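Side-chain contacts in putative peptidase (Bacteroides fragilis, PDB 5DYN), which is a cysteine protease of the clostripain family that probably activates the Bacteroides fragilis toxin by proteolytic cleavage: residues B[32-37]-B[155-160]; B[120-125]-B[230-235]; B[212-217]-B[221-226]. All coordinates share one frame; numbering follows the deposited sequence.

Overall arrangement
The three contacts lie within the clostripain-family region, which makes up this C-terminal part of a longer protein. Contact 1 lies close to the centre of the molecule, its own centre about 12 Å from that of contact 3 and about 17 Å from that of contact 2; the centres of contacts 2 and 3 are about 15 Å apart. Antiparallel strands 158-159 and 212-213 tie contact 1 to contact 3, and the two share one sodium ion; a second sodium joins contacts 3 and 2. Along the chain, contacts 1 and 2 interlock, and contact 3 follows contact 1, nested inside contact 2. Contact 2 packs helix 231-236 on distant helix 119-127; contact 3 closes a local turn into helix 221-227.

Contact 1: residues B[32-37]-B[155-160]; sequences ACFMEA and QYYYDL. With NA (sodium ion), chain J.
Phe34 and Tyr157 lay one ring over the other beside a sodium ion, and the same phenylalanine supplies a backbone ligand to that metal. The rings form an offset stack, with centroids 4.6 Å apart and planes inclined by 24°. Their long directions cross at about a right angle, and the overlap is partial: Tyr157 CE2 comes in over the rim of the Phe34 face, 3.3 Å from Phe34 CG. The methylene joins in as well, Phe34 CB lying 4.0 Å from the centroid of the Tyr157 ring in a CH-pi contact over its face. Phe34 has a left-handed backbone conformation (phi 64°), and its ring stands beside its own N, anti to the carbonyl carbon (chi1 -61°). In this conformation the side chain leans on the tyrosine while the carbonyl turns to the metal, Phe34 O binding the sodium at 2.7 Å. Pro55 O and Ser212 OG are its other two protein ligands. The ion lies on the same side of the Tyr157 ring as Phe34, 3.4 Å from Tyr157 CD1. Tyr156 CB covers the opposite face near its centre, 3.4 Å above the plane, so the tyrosine ring is clamped between its sequence neighbour and the Phe34 loop. Tyr157 OH is hydrogen-bonded to OE2 of Glu120 of the neighbouring chain, which also packs on Phe34. Both aromatic residues are buried. Segment 32-37 is the loop that follows strand 25-31 of the mixed sheet and leads into helix 38-43; in clan CD peptidases, loops at this end of the sheet commonly shape the active site. Segment 155-160 runs through strand 158-159, antiparallel to strand 212-213, and on into helix 160-167.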
# COMPACT_ATOMS: atom_id res chain seq x y z
N ALA B 32 2.21 -4.31 2.27
CA ALA B 32 1.17 -5.28 1.96
C ALA B 32 0.95 -5.35 0.46
O ALA B 32 1.32 -4.43 -0.27
CB ALA B 32 -0.12 -4.92 2.68
N CYS B 33 0.33 -6.44 -0.00
CA CYS B 33 0.17 -6.68 -1.43
C CYS B 33 -0.81 -5.73 -2.11
O CYS B 33 -1.82 -5.35 -1.53
CB CYS B 33 -0.30 -8.12 -1.66
SG CYS B 33 1.04 -9.33 -1.75
N PHE B 34 -0.49 -5.36 -3.35
CA PHE B 34 -1.45 -4.76 -4.28
C PHE B 34 -2.02 -3.41 -3.85
O PHE B 34 -3.01 -2.96 -4.42
CB PHE B 34 -2.62 -5.72 -4.50
CG PHE B 34 -2.23 -7.05 -5.09
CD1 PHE B 34 -1.46 -7.12 -6.25
CD2 PHE B 34 -2.65 -8.23 -4.51
CE1 PHE B 34 -1.11 -8.34 -6.80
CE2 PHE B 34 -2.31 -9.46 -5.05
CZ PHE B 34 -1.54 -9.52 -6.20
N MET B 35 -1.41 -2.75 -2.87
CA MET B 35 -2.03 -1.56 -2.29
C MET B 35 -1.71 -0.27 -3.04
O MET B 35 -2.33 0.77 -2.78
CB MET B 35 -1.62 -1.42 -0.82
CG MET B 35 -2.12 -2.55 0.07
SD MET B 35 -3.85 -3.00 -0.24
CE MET B 35 -4.71 -1.51 0.25
N GLU B 36 -0.75 -0.31 -3.96
CA GLU B 36 -0.45 0.89 -4.73
C GLU B 36 -1.41 0.99 -5.91
O GLU B 36 -1.02 0.87 -7.07
CB GLU B 36 1.01 0.89 -5.20
CG GLU B 36 1.55 2.28 -5.54
CD GLU B 36 1.78 3.16 -4.31
OE1 GLU B 36 1.62 2.66 -3.18
OE2 GLU B 36 2.12 4.35 -4.48
N ALA B 37 -2.68 1.20 -5.59
CA ALA B 37 -3.74 1.30 -6.58
C ALA B 37 -4.32 2.71 -6.58
O ALA B 37 -4.40 3.36 -5.53
CB ALA B 37 -4.83 0.28 -6.31
N GLN B 155 -6.67 -11.46 -12.16
CA GLN B 155 -6.12 -10.39 -13.00
C GLN B 155 -6.75 -9.04 -12.68
O GLN B 155 -7.23 -8.33 -13.57
CB GLN B 155 -6.32 -10.73 -14.48
CG GLN B 155 -5.63 -12.03 -14.91
CD GLN B 155 -5.65 -12.25 -16.41
OE1 GLN B 155 -6.68 -12.61 -16.98
NE2 GLN B 155 -4.51 -12.04 -17.05
N TYR B 156 -6.74 -8.68 -11.40
CA TYR B 156 -7.42 -7.49 -10.91
C TYR B 156 -6.74 -6.18 -11.30
O TYR B 156 -7.41 -5.20 -11.60
CB TYR B 156 -7.53 -7.52 -9.38
CG TYR B 156 -8.41 -8.61 -8.82
CD1 TYR B 156 -9.39 -9.21 -9.60
CD2 TYR B 156 -8.27 -9.02 -7.50
CE1 TYR B 156 -10.21 -10.20 -9.07
CE2 TYR B 156 -9.07 -10.01 -6.97
CZ TYR B 156 -10.04 -10.60 -7.76
OH TYR B 156 -10.84 -11.58 -7.22
N TYR B 157 -5.42 -6.17 -11.29
CA TYR B 157 -4.68 -4.91 -11.33
C TYR B 157 -3.83 -4.75 -12.59
O TYR B 157 -2.94 -5.55 -12.86
CB TYR B 157 -3.79 -4.80 -10.09
CG TYR B 157 -4.47 -5.27 -8.83
CD1 TYR B 157 -5.39 -4.46 -8.17
CD2 TYR B 157 -4.20 -6.53 -8.30
CE1 TYR B 157 -6.02 -4.89 -7.01
CE2 TYR B 157 -4.82 -6.96 -7.15
CZ TYR B 157 -5.73 -6.14 -6.51
OH TYR B 157 -6.35 -6.57 -5.36
N TYR B 158 -4.12 -3.70 -13.35
CA TYR B 158 -3.33 -3.34 -14.52
C TYR B 158 -2.71 -1.97 -14.34
O TYR B 158 -3.19 -1.16 -13.55
CB TYR B 158 -4.19 -3.36 -15.78
CG TYR B 158 -4.64 -4.73 -16.22
CD1 TYR B 158 -5.77 -5.32 -15.68
CD2 TYR B 158 -3.92 -5.43 -17.19
CE1 TYR B 158 -6.18 -6.58 -16.09
CE2 TYR B 158 -4.33 -6.68 -17.61
CZ TYR B 158 -5.46 -7.25 -17.05
OH TYR B 158 -5.86 -8.50 -17.46
N ASP B 159 -1.64 -1.70 -15.08
CA ASP B 159 -1.00 -0.40 -15.01
C ASP B 159 -1.90 0.68 -15.61
O ASP B 159 -2.31 0.58 -16.76
CB ASP B 159 0.35 -0.42 -15.73
CG ASP B 159 1.09 0.89 -15.61
OD1 ASP B 159 1.69 1.14 -14.54
OD2 ASP B 159 1.07 1.67 -16.59
N LEU B 160 -2.20 1.70 -14.81
CA LEU B 160 -3.11 2.76 -15.23
C LEU B 160 -2.61 3.53 -16.44
O LEU B 160 -3.35 3.76 -17.40
CB LEU B 160 -3.36 3.73 -14.07
CG LEU B 160 -4.17 4.99 -14.39
CD1 LEU B 160 -5.59 4.62 -14.78
CD2 LEU B 160 -4.16 5.96 -13.22
NA NA J . -2.53 -3.00 -7.06

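Contact 2: residues B[120-125]-B[230-235]; sequences ENLAVA and TEWYKV. With NA (sodium ion), chain G.
Ala123 fits between Trp232 and Val235, and this is where the two helices are most tightly packed. Its methyl, Ala123 CB, lies 3.6 Å from Trp232 CZ3 and 3.7 Å from Val235 CG2, so one small side chain touches both the six-membered part of the indole and the valine branch. Leu122 adds a looser touch, Leu122 CG standing 4.0 Å from Trp232 CH2 and approaching the ring obliquely. CG of Trp232 is anti to the backbone N (chi1 170°), and with the ring turned as it is the benzo end reaches helix 119-127 and the pyrrole edge faces a modelled sodium ion. Trp232 NE1 is 2.6 Å from that ion, which lies in the ring plane. Tyr227, Trp238 and Thr213 complete the site; with two indole nitrogens, which have no lone pair to offer, among the ligands, the identity of the ion is uncertain. This is helix-to-helix packing, with the local axes 9.8 Å apart at closest and inclined by 47°. The weakly bonded helix 231-236 has Thr230 as its N-cap, OG1 accepting from Tyr233 N at 3.2 Å. Burial falls off toward Val235, which is only partly enclosed and also touches Tyr42 of helix 38-43. Glu120 and Val124 turn away from the contact and are exposed to solvent, whereas Leu122 extends inward against Trp177 and Phe181 of helix 172-182.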
# COMPACT_ATOMS: atom_id res chain seq x y z
N GLU B 120 -6.86 14.22 -7.03
CA GLU B 120 -8.06 14.88 -7.52
C GLU B 120 -7.85 15.41 -8.93
O GLU B 120 -8.74 15.29 -9.78
CB GLU B 120 -8.48 16.00 -6.57
CG GLU B 120 -8.92 15.49 -5.22
CD GLU B 120 -9.62 16.54 -4.38
OE1 GLU B 120 -9.57 17.73 -4.76
OE2 GLU B 120 -10.23 16.17 -3.35
N ASN B 121 -6.68 15.98 -9.20
CA ASN B 121 -6.33 16.43 -10.54
C ASN B 121 -6.32 15.26 -11.52
O ASN B 121 -6.71 15.40 -12.68
CB ASN B 121 -4.96 17.12 -10.55
CG ASN B 121 -4.95 18.43 -9.78
OD1 ASN B 121 -6.01 18.99 -9.48
ND2 ASN B 121 -3.76 18.92 -9.46
N LEU B 122 -5.86 14.11 -11.05
CA LEU B 122 -5.79 12.91 -11.87
C LEU B 122 -7.19 12.41 -12.24
O LEU B 122 -7.43 12.00 -13.37
CB LEU B 122 -5.01 11.81 -11.15
CG LEU B 122 -4.71 10.55 -11.97
CD1 LEU B 122 -3.95 10.91 -13.24
CD2 LEU B 122 -3.94 9.54 -11.14
N ALA B 123 -8.10 12.44 -11.27
CA ALA B 123 -9.48 12.06 -11.50
C ALA B 123 -10.14 12.95 -12.55
O ALA B 123 -10.91 12.48 -13.38
CB ALA B 123 -10.27 12.10 -10.19
N VAL B 124 -9.83 14.24 -12.49
CA VAL B 124 -10.32 15.18 -13.49
C VAL B 124 -9.77 14.82 -14.86
O VAL B 124 -10.51 14.70 -15.83
CB VAL B 124 -9.94 16.64 -13.15
CG1 VAL B 124 -10.38 17.58 -14.26
CG2 VAL B 124 -10.55 17.06 -11.82
N ALA B 125 -8.45 14.63 -14.92
CA ALA B 125 -7.77 14.27 -16.16
C ALA B 125 -8.35 12.99 -16.76
O ALA B 125 -8.57 12.90 -17.97
CB ALA B 125 -6.29 14.11 -15.92
N THR B 230 -16.49 2.14 -5.34
CA THR B 230 -15.28 2.91 -5.08
C THR B 230 -15.53 4.38 -5.38
O THR B 230 -16.32 4.72 -6.26
CB THR B 230 -14.08 2.40 -5.91
OG1 THR B 230 -14.31 2.64 -7.30
CG2 THR B 230 -13.87 0.92 -5.69
N GLU B 231 -14.87 5.26 -4.64
CA GLU B 231 -15.01 6.70 -4.85
C GLU B 231 -14.30 7.13 -6.13
O GLU B 231 -14.68 8.12 -6.76
CB GLU B 231 -14.48 7.48 -3.65
CG GLU B 231 -15.09 7.07 -2.32
CD GLU B 231 -16.60 7.26 -2.28
OE1 GLU B 231 -17.11 8.16 -2.98
OE2 GLU B 231 -17.27 6.51 -1.54
N TRP B 232 -13.26 6.39 -6.51
CA TRP B 232 -12.54 6.68 -7.74
C TRP B 232 -13.44 6.49 -8.95
O TRP B 232 -13.42 7.29 -9.87
CB TRP B 232 -11.29 5.81 -7.86
CG TRP B 232 -10.64 5.89 -9.20
CD1 TRP B 232 -10.73 4.98 -10.21
CD2 TRP B 232 -9.81 6.96 -9.69
NE1 TRP B 232 -10.00 5.40 -11.30
CE2 TRP B 232 -9.42 6.61 -11.01
CE3 TRP B 232 -9.35 8.16 -9.15
CZ2 TRP B 232 -8.60 7.43 -11.78
CZ3 TRP B 232 -8.54 8.97 -9.92
CH2 TRP B 232 -8.17 8.60 -11.23
N TYR B 233 -14.24 5.43 -8.92
CA TYR B 233 -15.20 5.16 -9.99
C TYR B 233 -16.11 6.36 -10.25
O TYR B 233 -16.34 6.73 -11.40
CB TYR B 233 -16.05 3.93 -9.63
CG TYR B 233 -17.32 3.79 -10.46
CD1 TYR B 233 -17.31 3.11 -11.67
CD2 TYR B 233 -18.52 4.33 -10.01
CE1 TYR B 233 -18.46 2.98 -12.42
CE2 TYR B 233 -19.68 4.20 -10.76
CZ TYR B 233 -19.64 3.53 -11.96
OH TYR B 233 -20.79 3.41 -12.70
N LYS B 234 -16.60 6.96 -9.17
CA LYS B 234 -17.56 8.06 -9.27
C LYS B 234 -16.97 9.31 -9.92
O LYS B 234 -17.69 10.10 -10.52
CB LYS B 234 -18.10 8.39 -7.87
CG LYS B 234 -18.84 7.23 -7.21
CD LYS B 234 -19.06 7.46 -5.72
CE LYS B 234 -19.66 6.22 -5.06
NZ LYS B 234 -19.62 6.30 -3.57
N VAL B 235 -15.65 9.48 -9.81
CA VAL B 235 -15.00 10.69 -10.30
C VAL B 235 -14.05 10.46 -11.47
O VAL B 235 -13.54 11.41 -12.05
CB VAL B 235 -14.21 11.40 -9.17
CG1 VAL B 235 -15.15 11.89 -8.08
CG2 VAL B 235 -13.16 10.46 -8.59
NA NA G . -9.79 3.33 -12.92

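Contact 3: residues B[212-217]-B[221-226]; sequences STYIPR and PSLNTS. Unlike the reference sequence in segment 221-226: Thr225 (reference Ala). With NA (sodium ion), chain J; NA (sodium ion), chain G.
Asn224 reaches from helix 221-227 and uses both ends of its amide on segment 212-217. Asn224 ND2 donates to Arg217 O at 2.8 Å, an almost straight bond (N-H...O 170°) in the amide plane of the asparagine, although the nitrogen sits above the plane of the carbonyl it meets. Asn224 OD1 accepts the hydroxyl hydrogen of Tyr214 OH at 2.7 Å, and a weak second bond comes from Arg217 N at 3.3 Å. One side chain thus serves the backbone N-H and C=O of the same arginine and also holds the tyrosine hydroxyl. Leu223 packs next to it, Leu223 CD2 meeting Tyr214 CE1 obliquely at 3.6 Å.

Arg217 is also bonded back onto its own segment: NE at 2.9 Å and NH2 at 2.6 Å both donate to Ile215 O, in the plane of the guanidinium, while NH1 bonds to Gln155 O. The paired bonds to Ile215 O restrain the guanidinium, and Tyr214 CE1 lies 3.4 Å above the guanidinium plane, offset toward its rim. Ser212 OG and Thr213 OG1 each bind a different sodium ion, and Thr213 OG1 also donates to Tyr214 O. In the helix, Pro221 O and Ser222 O each take a backbone N-H and a hydroxyl, from Thr225 and Ser226 respectively, on opposite faces.

On the side facing the other chain, Tyr214 meets Trp122 of that chain edge to face, and Leu223 packs on the same tryptophan. Pro216 rests against Trp238 and Trp243 of the C-terminal loop, Ile215 against Phe163 of helix 160-167, and strand 212-213 runs antiparallel to strand 158-159.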
# COMPACT_ATOMS: atom_id res chain seq x y z
N SER B 212 -1.59 0.96 -10.07
CA SER B 212 -2.51 0.04 -10.72
C SER B 212 -3.91 0.62 -10.87
O SER B 212 -4.27 1.60 -10.21
CB SER B 212 -2.60 -1.27 -9.93
OG SER B 212 -3.40 -1.11 -8.78
N THR B 213 -4.69 0.00 -11.75
CA THR B 213 -6.09 0.34 -11.93
C THR B 213 -6.90 -0.92 -12.17
O THR B 213 -6.35 -1.95 -12.58
CB THR B 213 -6.30 1.31 -13.10
OG1 THR B 213 -7.69 1.65 -13.20
CG2 THR B 213 -5.86 0.66 -14.41
N TYR B 214 -8.20 -0.85 -11.93
CA TYR B 214 -9.08 -1.95 -12.28
C TYR B 214 -9.54 -1.78 -13.73
O TYR B 214 -9.55 -0.67 -14.26
CB TYR B 214 -10.28 -2.02 -11.34
CG TYR B 214 -11.26 -3.12 -11.68
CD1 TYR B 214 -10.94 -4.46 -11.46
CD2 TYR B 214 -12.50 -2.83 -12.23
CE1 TYR B 214 -11.82 -5.47 -11.78
CE2 TYR B 214 -13.39 -3.84 -12.55
CZ TYR B 214 -13.05 -5.15 -12.32
OH TYR B 214 -13.94 -6.15 -12.63
N ILE B 215 -9.88 -2.90 -14.36
CA ILE B 215 -10.47 -2.87 -15.69
C ILE B 215 -11.63 -3.85 -15.73
O ILE B 215 -11.47 -5.02 -15.38
CB ILE B 215 -9.45 -3.23 -16.80
CG1 ILE B 215 -8.24 -2.29 -16.76
CG2 ILE B 215 -10.11 -3.18 -18.16
CD1 ILE B 215 -7.17 -2.62 -17.76
N PRO B 216 -12.82 -3.36 -16.13
CA PRO B 216 -14.02 -4.20 -16.24
C PRO B 216 -13.82 -5.37 -17.21
O PRO B 216 -13.03 -5.28 -18.15
CB PRO B 216 -15.07 -3.23 -16.77
CG PRO B 216 -14.62 -1.90 -16.30
CD PRO B 216 -13.12 -1.94 -16.38
N ARG B 217 -14.53 -6.46 -16.96
CA ARG B 217 -14.40 -7.68 -17.75
C ARG B 217 -15.73 -8.42 -17.75
O ARG B 217 -16.44 -8.43 -16.75
CB ARG B 217 -13.29 -8.56 -17.17
CG ARG B 217 -13.60 -9.03 -15.76
CD ARG B 217 -12.35 -9.15 -14.92
NE ARG B 217 -11.60 -7.90 -14.88
CZ ARG B 217 -10.35 -7.81 -14.42
NH1 ARG B 217 -9.75 -8.90 -13.97
NH2 ARG B 217 -9.72 -6.65 -14.42
N PRO B 221 -19.10 -9.85 -13.64
CA PRO B 221 -20.12 -8.80 -13.54
C PRO B 221 -20.32 -8.33 -12.10
O PRO B 221 -20.54 -7.14 -11.85
CB PRO B 221 -21.39 -9.48 -14.07
CG PRO B 221 -21.16 -10.94 -13.81
CD PRO B 221 -19.68 -11.15 -14.00
N SER B 222 -20.22 -9.26 -11.16
CA SER B 222 -20.34 -8.94 -9.75
C SER B 222 -19.24 -8.00 -9.29
O SER B 222 -19.46 -7.11 -8.46
CB SER B 222 -20.33 -10.22 -8.91
OG SER B 222 -20.49 -9.93 -7.54
N LEU B 223 -18.04 -8.18 -9.84
CA LEU B 223 -16.90 -7.34 -9.48
C LEU B 223 -16.98 -5.98 -10.18
O LEU B 223 -16.54 -4.97 -9.63
CB LEU B 223 -15.58 -8.03 -9.83
CG LEU B 223 -14.30 -7.40 -9.28
CD1 LEU B 223 -14.33 -7.33 -7.76
CD2 LEU B 223 -13.08 -8.18 -9.75
N ASN B 224 -17.53 -5.96 -11.39
CA ASN B 224 -17.80 -4.71 -12.09
C ASN B 224 -18.80 -3.87 -11.31
O ASN B 224 -18.70 -2.64 -11.26
CB ASN B 224 -18.33 -4.98 -13.50
CG ASN B 224 -17.40 -5.83 -14.33
OD1 ASN B 224 -16.18 -5.85 -14.11
ND2 ASN B 224 -17.95 -6.55 -15.30
N THR B 225 -19.77 -4.55 -10.70
CA THR B 225 -20.76 -3.92 -9.84
C THR B 225 -20.10 -3.37 -8.58
O THR B 225 -20.36 -2.24 -8.18
CB THR B 225 -21.89 -4.90 -9.46
OG1 THR B 225 -22.59 -5.31 -10.64
CG2 THR B 225 -22.86 -4.25 -8.50
N SER B 226 -19.25 -4.18 -7.97
CA SER B 226 -18.53 -3.77 -6.76
C SER B 226 -17.67 -2.54 -6.99
O SER B 226 -17.51 -1.71 -6.10
CB SER B 226 -17.65 -4.92 -6.25
OG SER B 226 -18.42 -6.06 -5.94
NA NA J . -2.53 -3.00 -7.06
NA NA G . -9.79 3.33 -12.92